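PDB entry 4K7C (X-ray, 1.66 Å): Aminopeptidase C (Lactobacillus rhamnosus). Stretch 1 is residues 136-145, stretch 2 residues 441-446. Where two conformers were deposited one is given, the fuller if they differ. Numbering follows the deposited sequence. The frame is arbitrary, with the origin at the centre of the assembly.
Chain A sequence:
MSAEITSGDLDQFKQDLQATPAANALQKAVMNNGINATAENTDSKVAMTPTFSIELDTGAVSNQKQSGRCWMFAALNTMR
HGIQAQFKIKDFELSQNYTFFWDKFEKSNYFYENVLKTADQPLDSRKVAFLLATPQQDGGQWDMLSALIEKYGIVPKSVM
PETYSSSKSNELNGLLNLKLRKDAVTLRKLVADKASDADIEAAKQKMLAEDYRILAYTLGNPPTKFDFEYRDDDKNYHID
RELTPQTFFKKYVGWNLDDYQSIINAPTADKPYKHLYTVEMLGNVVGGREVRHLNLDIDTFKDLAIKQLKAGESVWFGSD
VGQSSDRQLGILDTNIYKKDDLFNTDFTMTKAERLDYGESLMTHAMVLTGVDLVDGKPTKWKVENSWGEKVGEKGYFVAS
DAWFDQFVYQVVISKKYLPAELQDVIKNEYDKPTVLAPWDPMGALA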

# COMPACT_ATOMS: atom_id res chain seq x y z
N GLN A 136 -4.51 -24.28 28.88
CA GLN A 136 -4.09 -23.00 29.34
C GLN A 136 -4.52 -21.96 28.32
O GLN A 136 -4.99 -22.31 27.25
CB GLN A 136 -2.60 -22.97 29.57
CG GLN A 136 -1.80 -23.39 28.34
CD GLN A 136 -1.53 -22.23 27.38
OE1 GLN A 136 -1.11 -21.13 27.78
NE2 GLN A 136 -1.79 -22.47 26.14
N GLN A 137 -4.34 -20.70 28.65
CA GLN A 137 -4.59 -19.62 27.72
C GLN A 137 -3.77 -18.42 28.12
O GLN A 137 -3.14 -18.39 29.17
CB GLN A 137 -6.09 -19.30 27.70
CG GLN A 137 -6.67 -18.86 29.04
CD GLN A 137 -8.19 -18.65 28.99
OE1 GLN A 137 -8.64 -17.74 28.35
NE2 GLN A 137 -8.96 -19.48 29.69
N ASP A 138 -3.79 -17.40 27.28
CA ASP A 138 -3.06 -16.14 27.56
C ASP A 138 -3.58 -15.34 28.72
O ASP A 138 -2.78 -14.71 29.39
CB ASP A 138 -2.99 -15.21 26.34
CG ASP A 138 -2.08 -15.72 25.22
OD1 ASP A 138 -1.46 -16.81 25.27
OD2 ASP A 138 -2.01 -15.03 24.16
N GLY A 139 -4.91 -15.32 28.94
CA GLY A 139 -5.49 -14.47 29.92
C GLY A 139 -5.28 -14.83 31.39
O GLY A 139 -4.96 -15.99 31.75
N GLY A 140 -5.71 -13.88 32.22
CA GLY A 140 -5.64 -14.09 33.66
C GLY A 140 -6.41 -13.07 34.47
O GLY A 140 -7.31 -12.36 33.99
N GLN A 141 -6.10 -13.05 35.77
CA GLN A 141 -6.69 -12.11 36.70
C GLN A 141 -5.56 -11.54 37.59
O GLN A 141 -4.45 -12.10 37.64
CB GLN A 141 -7.79 -12.84 37.52
CG GLN A 141 -8.80 -13.60 36.68
CD GLN A 141 -10.12 -13.90 37.39
OE1 GLN A 141 -10.39 -13.40 38.47
NE2 GLN A 141 -10.95 -14.68 36.75
N TRP A 142 -5.87 -10.43 38.27
CA TRP A 142 -4.91 -9.65 39.05
C TRP A 142 -4.11 -10.53 40.04
O TRP A 142 -2.89 -10.47 40.06
CB TRP A 142 -5.62 -8.54 39.83
CG TRP A 142 -4.67 -7.88 40.76
CD1 TRP A 142 -4.40 -8.24 42.07
CD2 TRP A 142 -3.75 -6.82 40.46
NE1 TRP A 142 -3.39 -7.46 42.57
CE2 TRP A 142 -2.98 -6.57 41.62
CE3 TRP A 142 -3.52 -6.03 39.33
CZ2 TRP A 142 -2.00 -5.56 41.68
CZ3 TRP A 142 -2.58 -5.01 39.41
CH2 TRP A 142 -1.80 -4.80 40.56
N ASP A 143 -4.78 -11.40 40.77
CA ASP A 143 -4.10 -12.18 41.83
C ASP A 143 -3.11 -13.18 41.22
O ASP A 143 -2.09 -13.49 41.84
CB ASP A 143 -5.12 -12.90 42.69
CG ASP A 143 -6.05 -11.95 43.48
OD1 ASP A 143 -5.61 -10.89 43.99
OD2 ASP A 143 -7.27 -12.28 43.56
N MSE A 144 -3.42 -13.66 40.02
CA MSE A 144 -2.47 -14.50 39.26
C MSE A 144 -1.27 -13.74 38.77
O MSE A 144 -0.16 -14.26 38.73
CB MSE A 144 -3.25 -15.11 38.07
CG MSE A 144 -4.23 -16.16 38.56
SE MSE A 144 -5.59 -16.58 37.18
CE MSE A 144 -4.48 -17.39 35.79
N LEU A 145 -1.40 -12.45 38.44
CA LEU A 145 -0.22 -11.70 38.05
C LEU A 145 0.63 -11.44 39.31
O LEU A 145 1.88 -11.58 39.27
CB LEU A 145 -0.68 -10.38 37.43
CG LEU A 145 0.33 -9.51 36.68
CD1 LEU A 145 1.16 -8.67 37.64
CD2 LEU A 145 1.16 -10.40 35.77
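Stretch 2 (441-446) PMGALA

The last six residues of the chain, 441-446, approach the loop that leads into the helix beginning at Trp142, and the final two cross it; the two stretches together bury 374 Å². Stretch 2 opens with a 3-10 segment, Pro441 to Gly443, closed by a hydrogen bond from Ala444 N to Pro441 O (3.2 Å). From Ala444 the backbone becomes extended, with phi/psi of -108/129° at Leu445, and it crosses the loop steeply, with the two chains in opposite order where they meet: Leu445 CA lies 4.3 Å from Gly140 CA, and Ala446 CA 4.5 Å from Gly139 CA.

Leu445 covers the most surface. Its CA-to-CB bond points toward stretch 1, and the side chain (chi1 m, chi2 t) spreads over the loop and the start of the helix. Leu445 CD1 packs 3.4 Å from Gly139 O and 3.5 Å from Gln137 NE2, while Leu445 CD2 lies 3.9 Å from Gln141 CG and 4.1 Å from the selenium, SE, of Met144, a selenomethionine. A water accepts a hydrogen bond from Leu445 N (3.2 Å) and a weak one from Gln137 NE2 (3.4 Å), linking the backbone of one stretch to a side chain of the other.

Gln141, at the N-cap position, reaches back toward the 3-10 segment. Its CB leaves sideways, but the end of the side chain comes nearer, and Gln141 NE2 donates to Met442 O (3.0 Å); the same nitrogen lies 2.5 Å from Ala444 O.

The C-terminal residue, Ala446, is held by a pair of hydrogen bonds with a single residue: Gly140 N donates to Ala446 OXT (2.9 Å), and Ala446 N donates to Gly140 O (3.1 Å). Both are nearly straight, at 168° and 161°. The terminus also presses close to Gly139, whose CA is 3.2 Å from Ala446 OXT; an ideal CB there would stand only 3.1 Å from both Leu445 C and Ala446 C.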

# COMPACT_ATOMS: atom_id res chain seq x y z
N PRO A 441 -18.89 -16.84 35.61
CA PRO A 441 -18.36 -15.77 34.83
C PRO A 441 -17.24 -14.99 35.43
O PRO A 441 -16.53 -14.38 34.67
CB PRO A 441 -19.51 -14.79 34.67
CG PRO A 441 -20.64 -15.39 35.33
CD PRO A 441 -20.36 -16.79 35.70
N MSE A 442 -17.10 -14.93 36.73
CA MSE A 442 -15.96 -14.24 37.34
C MSE A 442 -14.67 -15.06 37.36
O MSE A 442 -13.66 -14.62 37.94
CB MSE A 442 -16.38 -13.94 38.80
CG MSE A 442 -17.46 -12.84 38.92
SE MSE A 442 -17.15 -11.10 38.19
CE MSE A 442 -18.44 -11.20 36.72
N GLY A 443 -14.77 -16.29 36.88
CA GLY A 443 -13.61 -17.14 36.53
C GLY A 443 -13.02 -16.82 35.15
O GLY A 443 -12.01 -17.46 34.72
N ALA A 444 -13.69 -15.89 34.44
CA ALA A 444 -13.24 -15.41 33.13
C ALA A 444 -11.82 -14.86 33.35
O ALA A 444 -11.49 -14.21 34.39
CB ALA A 444 -14.13 -14.32 32.55
N LEU A 445 -11.00 -15.24 32.39
CA LEU A 445 -9.64 -14.80 32.31
C LEU A 445 -9.60 -13.81 31.14
O LEU A 445 -10.04 -14.09 29.97
CB LEU A 445 -8.72 -15.99 32.02
CG LEU A 445 -8.65 -17.19 32.96
CD1 LEU A 445 -7.47 -18.10 32.60
CD2 LEU A 445 -8.53 -16.76 34.40
N ALA A 446 -9.04 -12.65 31.44
CA ALA A 446 -8.94 -11.57 30.49
C ALA A 446 -7.52 -11.39 30.01
O ALA A 446 -7.14 -10.88 28.95
CB ALA A 446 -9.33 -10.33 31.23
OXT ALA A 446 -6.64 -11.57 30.83
O HOH W 1 -11.77 -17.68 30.39